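Local coordinates for protein Lon211 (Mycobacterium tuberculosis, PDB 6VBK) that forms the N-terminal domain of an ATP-dependent Lon protease, and probably helps the enzyme recognise the proteins it is to degrade, at residues E10-P15 against G80-I85; E39-I44 against G94-V99; D160-I165 against S169-N174; P179-E184 against E200-W205. One frame throughout, in Å; residues are numbered along the deposited sequence.

Contact 1 (E10-P15 against G80-I85); sequences ETLTLP and GTLGVI
Leu14 is hydrogen-bonded through its backbone to Val121 of the adjoining strand 120-125, and its side chain turns to Leu82. No hydrogen bond joins 10-15 to 80-85. What crosses between them is three leucines, which suits two strands that are not partners in the sheet: even at Leu14 and Leu82 the CA atoms lie 8.4 Å apart, too far for backbone pairing. Leu82 does most of the reaching. Its CG stands opposite the backbone N (chi1 173°), which carries the branch toward the other strand although the bond to CB does not aim there. The two methyls then divide the work. Leu82 CD1 lies against Leu14 CD1 at 3.6 Å, a close van der Waals contact, and is 4.2 Å from Leu14 CD2, so it leans on both prongs of that fork. Leu82 CD2 turns to Leu12, whose CD1 is a looser 4.4 Å away. Leu14 and Leu82 run at about a right angle to each other, methyl against methyl. Leu12 and Leu14, two residues apart on a strand, point to the same side and can both meet one long branched chain. Thr81 points away from 10-15, and its OG1 is hydrogen-bonded to Val24 O. The leucines thus pack across a middle strand, 65-70, in the mixed sheet of the Lon substrate-binding domain. That strand runs parallel to 9-19 and antiparallel to 79-88; its Arg65 touches Leu12, Leu14 and Leu82 alike, Leu67 packs against Leu14, and Ser104 and Val106 of strand 96-112 adjoin Leu82.

Contact 2 (E39-I44 against G94-V99); sequences EVRAAI and GEPGAV
Arg41 reaches Pro96 by its far end alone. From CB the chain sets out extended, with CG trans to the backbone N (chi1 -166°) and CD trans in its turn, and these methylenes carry it off the helix without meeting the strand. At chi3 (-63°) it bends, and this swings the guanidinium round to the proline. NH2 makes the contact, 3.4 Å from Pro96 CG and 3.6 Å from Pro96 CB. Pro96 CG lies at the edge of the guanidinium, near its plane, and the two side chains cross at about a right angle. The same NH2 gives a weak hydrogen bond to Leu34 O, so a long cationic side chain can rest on an apolar ring here and still have a polar partner. One turn farther along the helix, Ile44 supplies the buried half of the contact. Its CD1 lies 3.9 Å from Ala98 CB; the small methyl of alanine suits a place where an extended isoleucine arm reaches the strand. Pro96 and Ala98 both point to the helix, whereas Gly97 between them has no side chain to place on the far side. This is a helix packed on the sheet of the Lon substrate-binding domain, with small and apolar residues on the strand side that faces it. Helix 38-50 meets the start of strand 96-112, with strand 29-33 alongside as antiparallel neighbour and Leu17 of strand 9-19 also against Ile44.

Contact 3 (D160-I165 against S169-N174); sequences DVVQQI and STLADN
Ile165 and Val162 close on Leu171 from two places on one turn. Ile165 CG2, the branch trans to its backbone N, presses on the start of the leucine: it is 3.7 Å from Leu171 N and 4.0 Å from Leu171 CB. Farther out, Leu171 CD1 lies 3.9 Å from Val162 CG1 and equally near Val162 O, the two side chains crossing at about a right angle. Beta-branched residues serve well here, since each offers a methyl close to its own backbone. The arrangement is a tight link between two short helices: 156-162 ends, a type I turn from Val162 to Ile165 reverses the chain, and 168-173 begins, with Thr170 N hydrogen-bonded to Asp167 OD2. Toward the solvent the fit slackens. Thr170 meets Ile165 CG2 through its CB at 4.1 Å, and Asn174 OD1 comes only to 4.2 Å from Val162 CG2, a polar atom beside a methyl with no bond between them. Both are partly exposed, as befits polar side chains on this margin. On the buried side, helix 133-153 carries Tyr142 against Leu171 and Val146 against Val162, and Lys143 NZ is hydrogen-bonded to Ile165 O.

Contact 4 (P179-E184 against E200-W205); sequences PYLTDE and ELVIGW
Leu181 meets helix 195-207 with both of its methyls, each on a different residue. Its CG is trans to the carbonyl carbon and beside the backbone N (chi1 -79°), which aims the fork at the helix. CD2 lies 4.0 Å from Trp205 CB and 4.2 Å from Trp205 CE3, and so touches the base of the tryptophan and the near part of its six-membered ring. CD1 reaches Val202 CG2 at a slacker 4.3 Å. A forked leucine fits this place because Val202 and Trp205, three residues apart, stand on the same side of the helix.

Trp205 also has its CG trans to the carbonyl carbon (chi1 -56°), while chi2 of only -21° turns the indole back along its own helix. As a result Leu201 O stands over one face, 3.2 Å above the ring plane and displaced toward the rim; the same carbonyl accepts the helical bond from Trp205 N at 3.3 Å. Leu181 and Trp205 run roughly perpendicular, so the leucine comes across the indole's base. The large ring goes on to touch Gln185, Glu188 and Val189 of helix 183-191, and Val202 packs on Tyr142 of helix 133-153.

Just after Leu181 the chain enters helix 183-191. Thr182 is its N-cap, its OG1 capping a backbone N of the first turn, and Gln185 OE1 is bonded in return to Thr182 N. This reciprocal pair is a capping box, and Leu181, immediately before it, is an apolar residue that packs the start of the helix onto helix 195-207, within the helical part of the domain.

In the fold
From the N terminus, strand 9-19 opens contact 1 and helix 38-50 opens contact 2; strand 79-88 then closes the first and strand 96-112 the second, so their two loops cross. Their centres are 17 Å apart and they touch, Pro15 CG lying 3.6 Å from Ala43 O. Contact 1 ties two strands of the mixed sheet to each other, and contact 2 ties helix 38-50 to that same sheet. Contacts 3 and 4 follow in series within the helical part. Contact 3 closes a very short loop of three residues between helices 156-162 and 168-173; contact 4 closes one of fifteen, bringing the entry to helix 183-191 onto helix 195-207. Contact 1 lies across the chain's centre from both.

Contact 1 (E10-P15 against G80-I85)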
loop_
_atom_site.group_PDB
_atom_site.type_symbol
_atom_site.label_atom_id
_atom_site.label_comp_id
_atom_site.label_asym_id
_atom_site.label_seq_id
_atom_site.Cartn_x
_atom_site.Cartn_y
_atom_site.Cartn_z
ATOM N N GLU B 10 -1.360 2.799 -1.199
ATOM C CA GLU B 10 0.063 2.697 -1.489
ATOM C C GLU B 10 0.884 3.064 -0.259
ATOM O O GLU B 10 0.521 3.964 0.503
ATOM C CB GLU B 10 0.426 3.607 -2.662
ATOM C CG GLU B 10 1.365 2.977 -3.676
ATOM C CD GLU B 10 1.488 3.802 -4.943
ATOM O OE1 GLU B 10 0.697 4.753 -5.112
ATOM O OE2 GLU B 10 2.373 3.498 -5.769
ATOM N N THR B 11 1.996 2.357 -0.066
ATOM C CA THR B 11 2.896 2.596 1.057
ATOM C C THR B 11 4.136 3.328 0.560
ATOM O O THR B 11 4.853 2.825 -0.313
ATOM C CB THR B 11 3.286 1.285 1.742
ATOM O OG1 THR B 11 2.184 0.803 2.521
ATOM C CG2 THR B 11 4.489 1.495 2.652
ATOM N N LEU B 12 4.382 4.511 1.111
ATOM C CA LEU B 12 5.543 5.311 0.756
ATOM C C LEU B 12 6.698 5.043 1.714
ATOM O O LEU B 12 6.510 4.628 2.859
ATOM C CB LEU B 12 5.205 6.802 0.774
ATOM C CG LEU B 12 4.477 7.402 -0.426
ATOM C CD1 LEU B 12 4.162 8.858 -0.153
ATOM C CD2 LEU B 12 5.317 7.268 -1.684
ATOM N N THR B 13 7.908 5.296 1.224
ATOM C CA THR B 13 9.122 5.228 2.029
ATOM C C THR B 13 9.804 6.586 1.963
ATOM O O THR B 13 10.201 7.032 0.880
ATOM C CB THR B 13 10.054 4.120 1.532
ATOM O OG1 THR B 13 9.412 2.848 1.693
ATOM C CG2 THR B 13 11.351 4.123 2.316
ATOM N N LEU B 14 9.931 7.244 3.111
ATOM C CA LEU B 14 10.417 8.614 3.175
ATOM C C LEU B 14 11.408 8.766 4.318
ATOM O O LEU B 14 11.304 8.065 5.332
ATOM C CB LEU B 14 9.262 9.607 3.373
ATOM C CG LEU B 14 8.173 9.623 2.299
ATOM C CD1 LEU B 14 6.964 10.403 2.783
ATOM C CD2 LEU B 14 8.712 10.208 1.003
ATOM N N PRO B 15 12.376 9.672 4.184
ATOM C CA PRO B 15 13.258 9.976 5.315
ATOM C C PRO B 15 12.562 10.889 6.311
ATOM O O PRO B 15 11.828 11.807 5.936
ATOM C CB PRO B 15 14.451 10.673 4.653
ATOM C CG PRO B 15 13.860 11.333 3.452
ATOM C CD PRO B 15 12.738 10.439 2.978
ATOM N N GLY B 80 2.894 11.966 9.969
ATOM C CA GLY B 80 3.755 13.030 9.508
ATOM C C GLY B 80 3.140 13.737 8.310
ATOM O O GLY B 80 2.110 13.335 7.772
ATOM N N THR B 81 3.796 14.817 7.900
ATOM C CA THR B 81 3.380 15.590 6.736
ATOM C C THR B 81 4.368 15.346 5.606
ATOM O O THR B 81 5.568 15.600 5.763
ATOM C CB THR B 81 3.295 17.082 7.057
ATOM O OG1 THR B 81 2.347 17.295 8.109
ATOM C CG2 THR B 81 2.856 17.862 5.828
ATOM N N LEU B 82 3.868 14.843 4.481
ATOM C CA LEU B 82 4.687 14.729 3.284
ATOM C C LEU B 82 5.136 16.117 2.846
ATOM O O LEU B 82 4.307 16.981 2.551
ATOM C CB LEU B 82 3.902 14.040 2.169
ATOM C CG LEU B 82 4.564 13.985 0.789
ATOM C CD1 LEU B 82 5.926 13.314 0.869
ATOM C CD2 LEU B 82 3.670 13.270 -0.217
ATOM N N GLY B 83 6.442 16.333 2.823
ATOM C CA GLY B 83 7.008 17.635 2.505
ATOM C C GLY B 83 7.819 17.590 1.227
ATOM O O GLY B 83 8.555 16.631 0.983
ATOM N N VAL B 84 7.678 18.631 0.413
ATOM C CA VAL B 84 8.444 18.790 -0.818
ATOM C C VAL B 84 9.427 19.932 -0.609
ATOM O O VAL B 84 9.020 21.070 -0.340
ATOM C CB VAL B 84 7.533 19.058 -2.026
ATOM C CG1 VAL B 84 8.361 19.478 -3.227
ATOM C CG2 VAL B 84 6.709 17.823 -2.352
ATOM N N ILE B 85 10.719 19.629 -0.719
ATOM C CA ILE B 85 11.755 20.649 -0.612
ATOM C C ILE B 85 11.676 21.526 -1.855
ATOM O O ILE B 85 12.138 21.138 -2.933
ATOM C CB ILE B 85 13.153 20.024 -0.451
ATOM C CG1 ILE B 85 13.196 19.128 0.789
ATOM C CG2 ILE B 85 14.215 21.111 -0.359
ATOM C CD1 ILE B 85 12.987 19.872 2.092
#

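Contact 2 (E39-I44 against G94-V99)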
loop_
_atom_site.group_PDB
_atom_site.type_symbol
_atom_site.label_atom_id
_atom_site.label_comp_id
_atom_site.label_asym_id
_atom_site.label_seq_id
_atom_site.Cartn_x
_atom_site.Cartn_y
_atom_site.Cartn_z
ATOM N N GLU B 39 20.746 16.259 11.827
ATOM C CA GLU B 39 19.591 15.408 11.554
ATOM C C GLU B 39 18.754 15.955 10.403
ATOM O O GLU B 39 18.329 15.198 9.522
ATOM C CB GLU B 39 18.737 15.265 12.814
ATOM C CG GLU B 39 19.411 14.495 13.939
ATOM C CD GLU B 39 18.563 14.438 15.193
ATOM O OE1 GLU B 39 17.539 15.153 15.252
ATOM O OE2 GLU B 39 18.914 13.675 16.117
ATOM N N VAL B 40 18.512 17.267 10.389
ATOM C CA VAL B 40 17.664 17.849 9.352
ATOM C C VAL B 40 18.370 17.820 8.002
ATOM O O VAL B 40 17.762 17.484 6.977
ATOM C CB VAL B 40 17.244 19.278 9.744
ATOM C CG1 VAL B 40 16.417 19.913 8.638
ATOM C CG2 VAL B 40 16.461 19.257 11.046
ATOM N N ARG B 41 19.660 18.162 7.976
ATOM C CA ARG B 41 20.394 18.165 6.716
ATOM C C ARG B 41 20.590 16.755 6.173
ATOM O O ARG B 41 20.638 16.564 4.953
ATOM C CB ARG B 41 21.747 18.858 6.893
ATOM C CG ARG B 41 22.434 19.209 5.584
ATOM C CD ARG B 41 23.844 19.736 5.809
ATOM N NE ARG B 41 23.861 20.981 6.574
ATOM C CZ ARG B 41 23.885 22.193 6.030
ATOM N NH1 ARG B 41 23.893 22.332 4.711
ATOM N NH2 ARG B 41 23.902 23.269 6.805
ATOM N N ALA B 42 20.703 15.758 7.055
ATOM C CA ALA B 42 20.846 14.383 6.591
ATOM C C ALA B 42 19.555 13.876 5.964
ATOM O O ALA B 42 19.587 13.098 5.002
ATOM C CB ALA B 42 21.275 13.475 7.744
ATOM N N ALA B 43 18.406 14.304 6.495
ATOM C CA ALA B 43 17.129 13.911 5.910
ATOM C C ALA B 43 16.961 14.493 4.512
ATOM O O ALA B 43 16.457 13.815 3.608
ATOM C CB ALA B 43 15.978 14.348 6.816
ATOM N N ILE B 44 17.383 15.743 4.315
ATOM C CA ILE B 44 17.267 16.365 3.000
ATOM C C ILE B 44 18.212 15.700 2.008
ATOM O O ILE B 44 17.857 15.484 0.843
ATOM C CB ILE B 44 17.523 17.880 3.105
ATOM C CG1 ILE B 44 16.477 18.530 4.015
ATOM C CG2 ILE B 44 17.518 18.525 1.726
ATOM C CD1 ILE B 44 16.620 20.029 4.140
ATOM N N GLY B 94 21.096 34.574 7.266
ATOM C CA GLY B 94 22.400 34.049 6.920
ATOM C C GLY B 94 22.555 32.558 7.128
ATOM O O GLY B 94 23.590 31.998 6.746
ATOM N N GLU B 95 21.559 31.903 7.717
ATOM C CA GLU B 95 21.652 30.478 7.975
ATOM C C GLU B 95 21.496 29.686 6.677
ATOM O O GLU B 95 20.790 30.114 5.759
ATOM C CB GLU B 95 20.576 30.038 8.964
ATOM C CG GLU B 95 20.526 30.836 10.257
ATOM C CD GLU B 95 19.715 32.113 10.132
ATOM O OE1 GLU B 95 19.226 32.406 9.022
ATOM O OE2 GLU B 95 19.566 32.823 11.147
ATOM N N PRO B 96 22.149 28.530 6.575
ATOM C CA PRO B 96 21.813 27.593 5.496
ATOM C C PRO B 96 20.389 27.093 5.689
ATOM O O PRO B 96 20.020 26.637 6.773
ATOM C CB PRO B 96 22.843 26.471 5.661
ATOM C CG PRO B 96 23.255 26.548 7.099
ATOM C CD PRO B 96 23.194 28.002 7.469
ATOM N N GLY B 97 19.579 27.204 4.635
ATOM C CA GLY B 97 18.154 27.003 4.777
ATOM C C GLY B 97 17.568 26.179 3.649
ATOM O O GLY B 97 18.213 25.906 2.634
ATOM N N ALA B 98 16.316 25.782 3.862
ATOM C CA ALA B 98 15.518 25.107 2.855
ATOM C C ALA B 98 14.071 25.535 3.037
ATOM O O ALA B 98 13.649 25.889 4.140
ATOM C CB ALA B 98 15.646 23.582 2.952
ATOM N N VAL B 99 13.318 25.514 1.943
ATOM C CA VAL B 99 11.900 25.850 1.959
ATOM C C VAL B 99 11.123 24.580 1.647
ATOM O O VAL B 99 11.337 23.955 0.601
ATOM C CB VAL B 99 11.566 26.967 0.960
ATOM C CG1 VAL B 99 10.068 27.205 0.914
ATOM C CG2 VAL B 99 12.297 28.244 1.340
#

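Contact 3 (D160-I165 against S169-N174)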
loop_
_atom_site.group_PDB
_atom_site.type_symbol
_atom_site.label_atom_id
_atom_site.label_comp_id
_atom_site.label_asym_id
_atom_site.label_seq_id
_atom_site.Cartn_x
_atom_site.Cartn_y
_atom_site.Cartn_z
ATOM N N ASP B 160 -7.789 38.571 4.294
ATOM C CA ASP B 160 -8.319 38.674 2.937
ATOM C C ASP B 160 -8.409 37.301 2.279
ATOM O O ASP B 160 -9.456 36.925 1.739
ATOM C CB ASP B 160 -7.434 39.619 2.118
ATOM C CG ASP B 160 -7.761 39.609 0.635
ATOM O OD1 ASP B 160 -8.898 39.257 0.257
ATOM O OD2 ASP B 160 -6.864 39.958 -0.162
ATOM N N VAL B 161 -7.320 36.534 2.326
ATOM C CA VAL B 161 -7.271 35.255 1.625
ATOM C C VAL B 161 -7.940 34.154 2.440
ATOM O O VAL B 161 -8.584 33.261 1.879
ATOM C CB VAL B 161 -5.812 34.902 1.285
ATOM C CG1 VAL B 161 -5.741 33.591 0.514
ATOM C CG2 VAL B 161 -5.164 36.030 0.495
ATOM N N VAL B 162 -7.809 34.204 3.769
ATOM C CA VAL B 162 -8.321 33.127 4.615
ATOM C C VAL B 162 -9.824 32.952 4.425
ATOM O O VAL B 162 -10.324 31.824 4.330
ATOM C CB VAL B 162 -7.960 33.387 6.090
ATOM C CG1 VAL B 162 -8.710 32.428 7.002
ATOM C CG2 VAL B 162 -6.462 33.250 6.300
ATOM N N GLN B 163 -10.567 34.053 4.352
ATOM C CA GLN B 163 -12.009 33.947 4.159
ATOM C C GLN B 163 -12.397 33.653 2.714
ATOM O O GLN B 163 -13.592 33.566 2.418
ATOM C CB GLN B 163 -12.708 35.218 4.650
ATOM C CG GLN B 163 -12.319 36.490 3.927
ATOM C CD GLN B 163 -12.772 37.732 4.672
ATOM O OE1 GLN B 163 -13.072 37.677 5.866
ATOM N NE2 GLN B 163 -12.828 38.857 3.971
ATOM N N GLN B 164 -11.425 33.490 1.817
ATOM C CA GLN B 164 -11.679 33.040 0.455
ATOM C C GLN B 164 -11.293 31.583 0.238
ATOM O O GLN B 164 -11.487 31.061 -0.864
ATOM C CB GLN B 164 -10.931 33.925 -0.548
ATOM C CG GLN B 164 -11.429 35.358 -0.602
ATOM C CD GLN B 164 -12.883 35.453 -1.020
ATOM O OE1 GLN B 164 -13.326 34.752 -1.931
ATOM N NE2 GLN B 164 -13.636 36.316 -0.349
ATOM N N ILE B 165 -10.756 30.916 1.258
ATOM C CA ILE B 165 -10.313 29.530 1.132
ATOM C C ILE B 165 -11.549 28.641 1.022
ATOM O O ILE B 165 -12.317 28.509 1.978
ATOM C CB ILE B 165 -9.426 29.116 2.312
ATOM C CG1 ILE B 165 -8.142 29.951 2.328
ATOM C CG2 ILE B 165 -9.099 27.631 2.241
ATOM C CD1 ILE B 165 -7.216 29.634 3.484
ATOM N N SER B 169 -10.617 21.626 4.374
ATOM C CA SER B 169 -9.420 20.974 4.894
ATOM C C SER B 169 -8.235 21.933 4.898
ATOM O O SER B 169 -7.496 22.019 5.885
ATOM C CB SER B 169 -9.104 19.722 4.075
ATOM O OG SER B 169 -7.990 19.029 4.609
ATOM N N THR B 170 -8.043 22.665 3.798
ATOM C CA THR B 170 -6.971 23.654 3.742
ATOM C C THR B 170 -7.195 24.763 4.763
ATOM O O THR B 170 -6.242 25.258 5.376
ATOM C CB THR B 170 -6.871 24.236 2.332
ATOM O OG1 THR B 170 -6.726 23.171 1.384
ATOM C CG2 THR B 170 -5.674 25.173 2.223
ATOM N N LEU B 171 -8.455 25.161 4.961
ATOM C CA LEU B 171 -8.768 26.189 5.949
ATOM C C LEU B 171 -8.400 25.737 7.356
ATOM O O LEU B 171 -7.848 26.516 8.142
ATOM C CB LEU B 171 -10.252 26.546 5.875
ATOM C CG LEU B 171 -10.802 27.458 6.972
ATOM C CD1 LEU B 171 -10.178 28.844 6.891
ATOM C CD2 LEU B 171 -12.320 27.539 6.888
ATOM N N ALA B 172 -8.704 24.483 7.696
ATOM C CA ALA B 172 -8.385 23.990 9.030
ATOM C C ALA B 172 -6.880 23.853 9.223
ATOM O O ALA B 172 -6.351 24.196 10.287
ATOM C CB ALA B 172 -9.085 22.654 9.280
ATOM N N ASP B 173 -6.172 23.371 8.201
ATOM C CA ASP B 173 -4.731 23.180 8.301
ATOM C C ASP B 173 -3.951 24.488 8.304
ATOM O O ASP B 173 -2.766 24.477 8.651
ATOM C CB ASP B 173 -4.243 22.287 7.160
ATOM C CG ASP B 173 -4.619 20.832 7.362
ATOM O OD1 ASP B 173 -4.790 20.425 8.531
ATOM O OD2 ASP B 173 -4.738 20.097 6.360
ATOM N N ASN B 174 -4.576 25.609 7.935
ATOM C CA ASN B 174 -3.895 26.895 8.019
ATOM C C ASN B 174 -3.692 27.350 9.459
ATOM O O ASN B 174 -2.938 28.301 9.691
ATOM C CB ASN B 174 -4.672 27.957 7.234
ATOM C CG ASN B 174 -3.833 29.186 6.920
ATOM O OD1 ASN B 174 -3.896 30.193 7.626
ATOM N ND2 ASN B 174 -3.041 29.106 5.855
#

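Contact 4 (P179-E184 against E200-W205)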
loop_
_atom_site.group_PDB
_atom_site.type_symbol
_atom_site.label_atom_id
_atom_site.label_comp_id
_atom_site.label_asym_id
_atom_site.label_seq_id
_atom_site.Cartn_x
_atom_site.Cartn_y
_atom_site.Cartn_z
ATOM N N PRO B 179 -0.063 31.533 16.206
ATOM C CA PRO B 179 0.713 31.471 17.453
ATOM C C PRO B 179 -0.135 31.126 18.662
ATOM O O PRO B 179 0.400 30.613 19.653
ATOM C CB PRO B 179 1.314 32.878 17.564
ATOM C CG PRO B 179 0.368 33.748 16.800
ATOM C CD PRO B 179 -0.156 32.903 15.672
ATOM N N TYR B 180 -1.441 31.378 18.611
ATOM C CA TYR B 180 -2.310 31.149 19.757
ATOM C C TYR B 180 -2.695 29.684 19.931
ATOM O O TYR B 180 -3.524 29.377 20.793
ATOM C CB TYR B 180 -3.573 32.010 19.643
ATOM C CG TYR B 180 -4.326 31.864 18.341
ATOM C CD1 TYR B 180 -5.259 30.849 18.164
ATOM C CD2 TYR B 180 -4.121 32.753 17.295
ATOM C CE1 TYR B 180 -5.956 30.718 16.979
ATOM C CE2 TYR B 180 -4.814 32.631 16.106
ATOM C CZ TYR B 180 -5.729 31.610 15.953
ATOM O OH TYR B 180 -6.421 31.482 14.771
ATOM N N LEU B 181 -2.117 28.783 19.143
ATOM C CA LEU B 181 -2.349 27.354 19.279
ATOM C C LEU B 181 -1.045 26.663 19.648
ATOM O O LEU B 181 0.026 27.029 19.153
ATOM C CB LEU B 181 -2.921 26.754 17.987
ATOM C CG LEU B 181 -4.415 26.964 17.730
ATOM C CD1 LEU B 181 -4.821 26.333 16.408
ATOM C CD2 LEU B 181 -5.243 26.394 18.873
ATOM N N THR B 182 -1.140 25.672 20.526
ATOM C CA THR B 182 0.027 24.930 20.972
ATOM C C THR B 182 0.294 23.752 20.041
ATOM O O THR B 182 -0.573 23.318 19.279
ATOM C CB THR B 182 -0.161 24.429 22.403
ATOM O OG1 THR B 182 -1.106 23.352 22.412
ATOM C CG2 THR B 182 -0.676 25.552 23.291
ATOM N N ASP B 183 1.520 23.231 20.119
ATOM C CA ASP B 183 1.916 22.137 19.240
ATOM C C ASP B 183 1.156 20.855 19.551
ATOM O O ASP B 183 0.854 20.082 18.635
ATOM C CB ASP B 183 3.421 21.901 19.340
ATOM C CG ASP B 183 4.221 23.154 19.056
ATOM O OD1 ASP B 183 3.642 24.258 19.130
ATOM O OD2 ASP B 183 5.426 23.036 18.750
ATOM N N GLU B 184 0.840 20.609 20.826
ATOM C CA GLU B 184 0.039 19.438 21.170
ATOM C C GLU B 184 -1.325 19.497 20.497
ATOM O O GLU B 184 -1.864 18.468 20.073
ATOM C CB GLU B 184 -0.114 19.326 22.687
ATOM C CG GLU B 184 -0.715 18.008 23.151
ATOM C CD GLU B 184 -0.937 17.961 24.651
ATOM O OE1 GLU B 184 -2.110 17.957 25.082
ATOM O OE2 GLU B 184 0.062 17.934 25.400
ATOM N N GLU B 200 -14.407 20.978 13.691
ATOM C CA GLU B 200 -15.071 20.886 14.984
ATOM C C GLU B 200 -14.079 20.915 16.143
ATOM O O GLU B 200 -14.446 21.326 17.249
ATOM C CB GLU B 200 -15.935 19.622 15.002
ATOM C CG GLU B 200 -17.127 19.596 14.069
ATOM C CD GLU B 200 -17.862 18.269 14.123
ATOM O OE1 GLU B 200 -17.329 17.323 14.738
ATOM O OE2 GLU B 200 -18.960 18.159 13.540
ATOM N N LEU B 201 -12.826 20.517 15.908
ATOM C CA LEU B 201 -11.792 20.652 16.930
ATOM C C LEU B 201 -11.283 22.085 17.024
ATOM O O LEU B 201 -11.209 22.655 18.118
ATOM C CB LEU B 201 -10.629 19.700 16.639
ATOM C CG LEU B 201 -10.767 18.244 17.080
ATOM C CD1 LEU B 201 -9.708 17.378 16.414
ATOM C CD2 LEU B 201 -10.671 18.136 18.592
ATOM N N VAL B 202 -10.921 22.684 15.885
ATOM C CA VAL B 202 -10.297 24.004 15.912
ATOM C C VAL B 202 -11.318 25.091 16.231
ATOM O O VAL B 202 -10.964 26.136 16.791
ATOM C CB VAL B 202 -9.565 24.275 14.582
ATOM C CG1 VAL B 202 -10.554 24.372 13.429
ATOM C CG2 VAL B 202 -8.716 25.537 14.680
ATOM N N ILE B 203 -12.592 24.873 15.893
ATOM C CA ILE B 203 -13.624 25.856 16.219
ATOM C C ILE B 203 -13.753 26.007 17.729
ATOM O O ILE B 203 -13.881 27.123 18.249
ATOM C CB ILE B 203 -14.964 25.463 15.567
ATOM C CG1 ILE B 203 -14.965 25.827 14.080
ATOM C CG2 ILE B 203 -16.133 26.129 16.279
ATOM C CD1 ILE B 203 -16.192 25.340 13.334
ATOM N N GLY B 204 -13.706 24.891 18.459
ATOM C CA GLY B 204 -13.773 24.964 19.909
ATOM C C GLY B 204 -12.552 25.625 20.519
ATOM O O GLY B 204 -12.671 26.424 21.452
ATOM N N TRP B 205 -11.362 25.301 20.006
ATOM C CA TRP B 205 -10.143 25.923 20.515
ATOM C C TRP B 205 -10.091 27.408 20.188
ATOM O O TRP B 205 -9.565 28.199 20.979
ATOM C CB TRP B 205 -8.911 25.217 19.947
ATOM C CG TRP B 205 -8.878 23.743 20.213
ATOM C CD1 TRP B 205 -9.550 23.071 21.193
ATOM C CD2 TRP B 205 -8.145 22.754 19.480
ATOM N NE1 TRP B 205 -9.276 21.727 21.119
ATOM C CE2 TRP B 205 -8.416 21.506 20.076
ATOM C CE3 TRP B 205 -7.283 22.803 18.379
ATOM C CZ2 TRP B 205 -7.858 20.319 19.608
ATOM C CZ3 TRP B 205 -6.730 21.623 17.917
ATOM C CH2 TRP B 205 -7.018 20.398 18.530
#